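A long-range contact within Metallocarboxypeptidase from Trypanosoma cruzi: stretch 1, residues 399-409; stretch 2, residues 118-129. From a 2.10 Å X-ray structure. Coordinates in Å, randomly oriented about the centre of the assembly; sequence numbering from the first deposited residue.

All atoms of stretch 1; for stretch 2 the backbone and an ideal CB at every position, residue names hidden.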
ATOM      1  N   LEU B 399       9.560  35.713  23.422  1.00 43.11           N
ATOM      2  CA  LEU B 399      10.980  36.130  23.470  1.00 43.37           C
ATOM      3  C   LEU B 399      11.761  35.117  24.289  1.00 43.35           C
ATOM      4  O   LEU B 399      11.420  34.856  25.451  1.00 43.21           O
ATOM      5  CB  LEU B 399      11.162  37.547  24.040  1.00 43.45           C
ATOM      6  CG  LEU B 399      12.538  38.204  23.794  1.00 44.08           C
ATOM      7  CD1 LEU B 399      12.395  39.677  23.432  1.00 43.66           C
ATOM      8  CD2 LEU B 399      13.473  38.055  24.997  1.00 44.88           C
ATOM      9  N   GLY B 400      12.746  34.493  23.636  1.00 43.49           N
ATOM     10  CA  GLY B 400      13.624  33.502  24.277  1.00 43.49           C
ATOM     11  C   GLY B 400      13.098  32.088  24.171  1.00 43.37           C
ATOM     12  O   GLY B 400      13.787  31.149  24.542  1.00 43.03           O
ATOM     13  N   ASN B 401      11.876  31.945  23.660  1.00 43.35           N
ATOM     14  CA  ASN B 401      11.212  30.643  23.498  1.00 43.68           C
ATOM     15  C   ASN B 401      10.913  30.369  22.032  1.00 44.21           C
ATOM     16  O   ASN B 401       9.754  30.322  21.609  1.00 43.55           O
ATOM     17  CB  ASN B 401       9.909  30.582  24.303  1.00 43.30           C
ATOM     18  CG  ASN B 401       9.336  29.178  24.384  1.00 42.16           C
ATOM     19  OD1 ASN B 401       9.795  28.270  23.700  1.00 38.71           O
ATOM     20  ND2 ASN B 401       8.326  28.997  25.231  1.00 40.55           N
ATOM     21  N   ASP B 402      11.970  30.155  21.258  1.00 44.67           N
ATOM     22  CA  ASP B 402      11.829  29.949  19.823  1.00 44.85           C
ATOM     23  C   ASP B 402      11.238  28.582  19.505  1.00 44.98           C
ATOM     24  O   ASP B 402      10.499  28.432  18.523  1.00 45.16           O
ATOM     25  CB  ASP B 402      13.176  30.170  19.160  1.00 45.14           C
ATOM     26  CG  ASP B 402      13.701  31.554  19.429  1.00 45.98           C
ATOM     27  OD1 ASP B 402      12.980  32.533  19.105  1.00 45.92           O
ATOM     28  OD2 ASP B 402      14.808  31.667  19.997  1.00 49.49           O
ATOM     29  N   LYS B 403      11.527  27.604  20.360  1.00 44.93           N
ATOM     30  CA  LYS B 403      10.900  26.268  20.306  1.00 44.72           C
ATOM     31  C   LYS B 403       9.365  26.284  20.093  1.00 44.46           C
ATOM     32  O   LYS B 403       8.815  25.617  19.184  1.00 43.28           O
ATOM     33  CB  LYS B 403      11.237  25.539  21.618  1.00 44.76           C
ATOM     34  CG  LYS B 403      10.558  24.170  21.799  1.00 45.45           C
ATOM     35  CD  LYS B 403      11.378  23.293  22.754  1.00 45.40           C
ATOM     36  CE  LYS B 403      10.898  21.877  22.809  1.00 45.19           C
ATOM     37  NZ  LYS B 403      11.796  21.064  23.642  1.00 46.33           N
ATOM     38  N   GLU B 404       8.683  27.039  20.953  1.00 44.62           N
ATOM     39  CA  GLU B 404       7.229  27.231  20.869  1.00 44.37           C
ATOM     40  C   GLU B 404       6.889  28.555  20.189  1.00 44.13           C
ATOM     41  O   GLU B 404       5.723  28.931  20.111  1.00 44.98           O
ATOM     42  CB  GLU B 404       6.612  27.186  22.274  1.00 44.61           C
ATOM     43  CG  GLU B 404       7.058  25.982  23.116  1.00 44.85           C
ATOM     44  CD  GLU B 404       6.261  25.851  24.405  1.00 44.97           C
ATOM     45  OE1 GLU B 404       6.488  26.638  25.323  1.00 44.25           O
ATOM     46  OE2 GLU B 404       5.375  24.975  24.485  1.00 50.39           O
ATOM     47  N   GLY B 405       7.910  29.258  19.716  1.00 43.70           N
ATOM     48  CA  GLY B 405       7.771  30.468  18.915  1.00 43.55           C
ATOM     49  C   GLY B 405       8.013  30.141  17.456  1.00 43.31           C
ATOM     50  O   GLY B 405       7.358  29.258  16.908  1.00 43.10           O
ATOM     51  N   CYS B 406       8.977  30.819  16.829  1.00 43.59           N
ATOM     52  CA  CYS B 406       9.193  30.712  15.372  1.00 43.94           C
ATOM     53  C   CYS B 406       9.641  29.347  14.854  1.00 43.83           C
ATOM     54  O   CYS B 406       9.416  29.046  13.682  1.00 43.81           O
ATOM     55  CB  CYS B 406      10.131  31.828  14.851  1.00 44.04           C
ATOM     56  SG  CYS B 406      11.815  31.871  15.511  1.00 45.09           S
ATOM     57  N   LEU B 407      10.215  28.503  15.710  1.00 44.00           N
ATOM     58  CA  LEU B 407      10.661  27.155  15.288  1.00 43.96           C
ATOM     59  C   LEU B 407       9.591  26.048  15.349  1.00 44.29           C
ATOM     60  O   LEU B 407       9.889  24.900  15.011  1.00 44.76           O
ATOM     61  CB  LEU B 407      11.860  26.690  16.128  1.00 44.38           C
ATOM     62  CG  LEU B 407      13.155  27.508  16.120  1.00 43.57           C
ATOM     63  CD1 LEU B 407      14.174  26.827  17.028  1.00 45.69           C
ATOM     64  CD2 LEU B 407      13.719  27.695  14.697  1.00 41.50           C
ATOM     65  N   GLN B 408       8.374  26.364  15.786  1.00 43.42           N
ATOM     66  CA  GLN B 408       7.388  25.331  16.050  1.00 43.45           C
ATOM     67  C   GLN B 408       6.876  24.584  14.821  1.00 44.07           C
ATOM     68  O   GLN B 408       6.510  23.428  14.941  1.00 44.26           O
ATOM     69  CB  GLN B 408       6.192  25.912  16.810  1.00 43.42           C
ATOM     70  CG  GLN B 408       5.308  26.825  15.989  1.00 41.58           C
ATOM     71  CD  GLN B 408       4.072  27.253  16.723  1.00 41.34           C
ATOM     72  OE1 GLN B 408       2.945  26.784  16.445  1.00 39.13           O
ATOM     73  NE2 GLN B 408       4.254  28.139  17.664  1.00 33.87           N
ATOM     74  N   ASP B 409       6.828  25.224  13.648  1.00 44.26           N
ATOM     75  CA  ASP B 409       6.253  24.555  12.463  1.00 45.30           C
ATOM     76  C   ASP B 409       7.337  24.035  11.492  1.00 45.37           C
ATOM     77  O   ASP B 409       8.313  24.734  11.200  1.00 44.41           O
ATOM     78  CB  ASP B 409       5.271  25.478  11.713  1.00 44.64           C
ATOM     79  CG  ASP B 409       3.926  25.632  12.430  1.00 47.22           C
ATOM     80  OD1 ASP B 409       3.341  26.731  12.354  1.00 46.12           O
ATOM     81  OD2 ASP B 409       3.427  24.660  13.057  1.00 49.48           O
ATOM     82  N   UNK B 118      16.102  19.223  15.269  1.00 50.68           N
ATOM     83  CA  UNK B 118      16.934  19.224  16.475  1.00 50.45           C
ATOM     84  C   UNK B 118      16.966  20.588  17.159  1.00 50.23           C
ATOM     85  O   UNK B 118      16.811  20.668  18.379  1.00 50.63           O
ATOM     86  CB  UNK B 118      18.360  18.793  16.126  1.00 50.45           C
ATOM     87  N   UNK B 119      17.195  21.648  16.383  1.00 50.03           N
ATOM     88  CA  UNK B 119      17.202  23.023  16.913  1.00 50.01           C
ATOM     89  C   UNK B 119      15.888  23.354  17.618  1.00 50.28           C
ATOM     90  O   UNK B 119      15.874  23.931  18.717  1.00 49.86           O
ATOM     91  CB  UNK B 119      17.452  24.027  15.786  1.00 50.01           C
ATOM     92  N   UNK B 120      14.779  23.006  16.960  1.00 50.43           N
ATOM     93  CA  UNK B 120      13.462  23.126  17.573  1.00 50.53           C
ATOM     94  C   UNK B 120      13.443  22.465  18.941  1.00 50.28           C
ATOM     95  O   UNK B 120      13.059  23.089  19.926  1.00 49.50           O
ATOM     96  CB  UNK B 120      12.391  22.508  16.672  1.00 50.53           C
ATOM     97  N   UNK B 121      13.858  21.200  18.989  1.00 50.49           N
ATOM     98  CA  UNK B 121      13.846  20.431  20.233  1.00 50.78           C
ATOM     99  C   UNK B 121      14.751  21.039  21.307  1.00 50.82           C
ATOM    100  O   UNK B 121      14.509  20.866  22.509  1.00 50.83           O
ATOM    101  CB  UNK B 121      14.276  18.989  19.955  1.00 50.78           C
ATOM    102  N   UNK B 122      15.777  21.764  20.869  1.00 50.96           N
ATOM    103  CA  UNK B 122      16.746  22.381  21.781  1.00 51.15           C
ATOM    104  C   UNK B 122      16.532  23.886  22.051  1.00 51.06           C
ATOM    105  O   UNK B 122      17.231  24.456  22.877  1.00 50.39           O
ATOM    106  CB  UNK B 122      18.152  22.179  21.211  1.00 51.15           C
ATOM    107  N   UNK B 123      15.561  24.513  21.374  1.00 50.94           N
ATOM    108  CA  UNK B 123      15.289  25.955  21.514  1.00 51.18           C
ATOM    109  C   UNK B 123      16.403  26.850  20.930  1.00 51.56           C
ATOM    110  O   UNK B 123      16.686  27.933  21.450  1.00 51.85           O
ATOM    111  CB  UNK B 123      15.095  26.293  22.993  1.00 51.18           C
ATOM    112  N   UNK B 124      16.995  26.408  19.823  1.00 52.04           N
ATOM    113  CA  UNK B 124      18.231  26.996  19.296  1.00 51.75           C
ATOM    114  C   UNK B 124      18.034  27.630  17.921  1.00 51.72           C
ATOM    115  O   UNK B 124      18.265  27.003  16.884  1.00 51.25           O
ATOM    116  CB  UNK B 124      19.324  25.928  19.215  1.00 51.75           C
ATOM    117  N   UNK B 125      17.606  28.885  17.916  1.00 51.82           N
ATOM    118  CA  UNK B 125      17.300  29.566  16.661  1.00 51.97           C
ATOM    119  C   UNK B 125      18.586  29.907  15.921  1.00 51.97           C
ATOM    120  O   UNK B 125      18.649  29.837  14.689  1.00 52.67           O
ATOM    121  CB  UNK B 125      16.481  30.832  16.918  1.00 51.97           C
ATOM    122  N   UNK B 126      19.576  30.314  16.699  1.00 51.73           N
ATOM    123  CA  UNK B 126      20.946  30.624  16.231  1.00 52.00           C
ATOM    124  C   UNK B 126      21.643  29.502  15.436  1.00 51.73           C
ATOM    125  O   UNK B 126      22.354  29.781  14.464  1.00 51.26           O
ATOM    126  CB  UNK B 126      21.815  30.969  17.442  1.00 52.00           C
ATOM    127  N   UNK B 127      21.435  28.251  15.854  1.00 51.71           N
ATOM    128  CA  UNK B 127      21.857  27.086  15.070  1.00 52.07           C
ATOM    129  C   UNK B 127      21.025  26.849  13.812  1.00 52.42           C
ATOM    130  O   UNK B 127      21.510  26.248  12.841  1.00 52.73           O
ATOM    131  CB  UNK B 127      21.799  25.834  15.948  1.00 52.07           C
ATOM    132  N   UNK B 128      19.775  27.307  13.816  1.00 52.53           N
ATOM    133  CA  UNK B 128      18.922  27.181  12.638  1.00 52.52           C
ATOM    134  C   UNK B 128      19.223  28.281  11.634  1.00 52.29           C
ATOM    135  O   UNK B 128      19.199  28.045  10.435  1.00 51.98           O
ATOM    136  CB  UNK B 128      17.445  27.220  13.037  1.00 52.52           C
ATOM    137  N   UNK B 129      19.559  29.465  12.144  1.00 52.47           N
ATOM    138  CA  UNK B 129      19.604  30.707  11.356  1.00 52.50           C
ATOM    139  C   UNK B 129      20.378  30.659  10.043  1.00 52.89           C
ATOM    140  O   UNK B 129      19.949  31.280   9.074  1.00 53.04           O
ATOM    141  CB  UNK B 129      20.213  31.812  12.221  1.00 52.50           C
TER

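Stretch 2 comprises the end of one helix, a short break and the start of a second helix. Position 118 lies beyond the reach of stretch 1 and is unconstrained by it; the residue is Thr 118. At 119 the CA-to-CB bond runs sideways, with the ideal CB 4.5 Å from Leu 407 CD1, so a small or medium apolar side chain would suit. The residue is Cys 119, its CB 4.4 Å from Leu 407 CD1.

At 120 the bond again points sideways, and the ideal CB lies 3.8 Å from Leu 407 O. Beyond it stretch 1 offers backbone carbonyls, which favours a long side chain carrying a donor, Lys or Arg, although Gln is possible. The residue is Arg 120. Its CG packs 3.4 Å from Leu 407 O, and NH2 donates a nearly straight hydrogen bond to Gln 408 O (3.2 Å), which lies at the edge of the guanidinium, near its plane.

Positions 121 and 122 point away, so many polar residues would serve. At 121 the ideal CB is 4.9 Å from Lys 403 NZ, making an acidic residue plausible. Glu 121 is present, yet it is its backbone O that accepts the hydrogen bond from Lys 403 NZ (2.9 Å); 122 is Lys 122.

Position 123 has phi/psi of 69/36°, which favours Gly, Asn or Asp. Its ideal CB lies 5.3 Å from both Gly 400 O and Asp 402 N, within reach of a short side chain with donor and acceptor, which favours Asn, since Gly would supply no group and Asp no donor for Gly 400 O. Asn 123 ends the helix in a Schellman motif. Its ND2 donates to Gly 400 O (3.1 Å), while OD1 accepts a well-aligned bond from Lys 403 N (3.0 Å) and a weak one from Asp 402 N (2.8 Å), so one amide group bridges three consecutive peptide units.

At 124 the CB points away and stretch 1 sets little constraint; the residue is Asp 124. Position 125 points toward stretch 1, its ideal CB 3.6 Å from Asp 402 OD2 and 4.6 Å from Leu 407 CD1, so a donor-bearing or an apolar side chain could suit. Phe 125 has its CB 3.6 Å from Asp 402 OD2, places CD1 3.5 Å from Cys 406 SG, an oblique sulfur-aromatic contact, and meets Leu 407 CD2 at the ring edge.

Positions 126 and 127 make no contact; they are Ala 126 and Gly 127. At 128 the ideal CB lies 4.1 Å from Leu 407 CD2, inviting Leu, Met or Phe. Phe 128 CD2 approaches Leu 407 CD2 to 3.7 Å. Position 129 points sideways and meets nothing of stretch 1, so many residues would serve; it is Leu 129.

Stretch 2 (118-129) TCREKNDFAGFL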
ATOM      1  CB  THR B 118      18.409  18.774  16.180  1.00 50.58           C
ATOM      2  OG1 THR B 118      18.421  17.615  15.333  1.00 50.62           O
ATOM      3  CG2 THR B 118      19.149  18.450  17.478  1.00 50.29           C
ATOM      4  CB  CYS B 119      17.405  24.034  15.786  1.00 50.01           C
ATOM      5  SG  CYS B 119      19.069  24.144  15.136  1.00 49.12           S
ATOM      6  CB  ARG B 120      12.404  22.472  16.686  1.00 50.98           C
ATOM      7  CG  ARG B 120      10.981  22.537  17.226  1.00 51.30           C
ATOM      8  CD  ARG B 120      10.325  21.169  17.202  1.00 54.18           C
ATOM      9  NE  ARG B 120       9.030  21.204  16.536  1.00 54.95           N
ATOM     10  CZ  ARG B 120       8.346  20.132  16.133  1.00 55.78           C
ATOM     11  NH1 ARG B 120       8.808  18.898  16.325  1.00 55.68           N
ATOM     12  NH2 ARG B 120       7.181  20.302  15.519  1.00 56.71           N
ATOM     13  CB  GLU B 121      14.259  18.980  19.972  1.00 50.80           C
ATOM     14  CG  GLU B 121      13.931  18.035  21.136  1.00 50.90           C
ATOM     15  CD  GLU B 121      13.736  16.587  20.708  1.00 51.25           C
ATOM     16  OE1 GLU B 121      14.007  16.252  19.531  1.00 52.33           O
ATOM     17  OE2 GLU B 121      13.302  15.781  21.557  1.00 51.23           O
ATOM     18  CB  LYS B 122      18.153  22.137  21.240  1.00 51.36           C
ATOM     19  CG  LYS B 122      18.618  20.688  21.423  1.00 51.77           C
ATOM     20  CD  LYS B 122      19.926  20.427  20.696  1.00 52.01           C
ATOM     21  CE  LYS B 122      20.655  19.197  21.246  1.00 52.59           C
ATOM     22  NZ  LYS B 122      21.001  19.326  22.695  1.00 53.97           N
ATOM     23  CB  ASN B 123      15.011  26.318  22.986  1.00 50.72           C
ATOM     24  CG  ASN B 123      14.231  27.638  23.152  1.00 51.02           C
ATOM     25  OD1 ASN B 123      13.791  28.265  22.181  1.00 47.27           O
ATOM     26  ND2 ASN B 123      14.083  28.065  24.397  1.00 51.41           N
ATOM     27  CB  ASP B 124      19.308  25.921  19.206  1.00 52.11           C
ATOM     28  CG  ASP B 124      20.706  26.499  18.937  1.00 52.64           C
ATOM     29  OD1 ASP B 124      20.967  27.663  19.321  1.00 52.76           O
ATOM     30  OD2 ASP B 124      21.538  25.777  18.348  1.00 52.98           O
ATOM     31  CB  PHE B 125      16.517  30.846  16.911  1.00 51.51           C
ATOM     32  CG  PHE B 125      16.255  31.622  15.661  1.00 51.63           C
ATOM     33  CD1 PHE B 125      15.225  31.249  14.812  1.00 50.58           C
ATOM     34  CD2 PHE B 125      17.053  32.706  15.317  1.00 50.69           C
ATOM     35  CE1 PHE B 125      14.992  31.951  13.648  1.00 51.61           C
ATOM     36  CE2 PHE B 125      16.823  33.414  14.152  1.00 50.70           C
ATOM     37  CZ  PHE B 125      15.796  33.045  13.322  1.00 51.03           C
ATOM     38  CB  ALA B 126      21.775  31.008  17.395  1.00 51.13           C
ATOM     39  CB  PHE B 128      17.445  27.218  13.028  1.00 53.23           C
ATOM     40  CG  PHE B 128      16.507  26.879  11.887  1.00 53.46           C
ATOM     41  CD1 PHE B 128      16.609  25.655  11.218  1.00 54.18           C
ATOM     42  CD2 PHE B 128      15.524  27.772  11.487  1.00 54.24           C
ATOM     43  CE1 PHE B 128      15.747  25.335  10.163  1.00 54.50           C
ATOM     44  CE2 PHE B 128      14.653  27.455  10.428  1.00 55.22           C
ATOM     45  CZ  PHE B 128      14.773  26.236   9.765  1.00 54.41           C
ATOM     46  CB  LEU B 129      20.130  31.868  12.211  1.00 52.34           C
ATOM     47  CG  LEU B 129      20.255  33.249  11.555  1.00 52.07           C
ATOM     48  CD1 LEU B 129      18.923  33.713  10.947  1.00 50.63           C
ATOM     49  CD2 LEU B 129      20.770  34.259  12.569  1.00 51.43           C
TER
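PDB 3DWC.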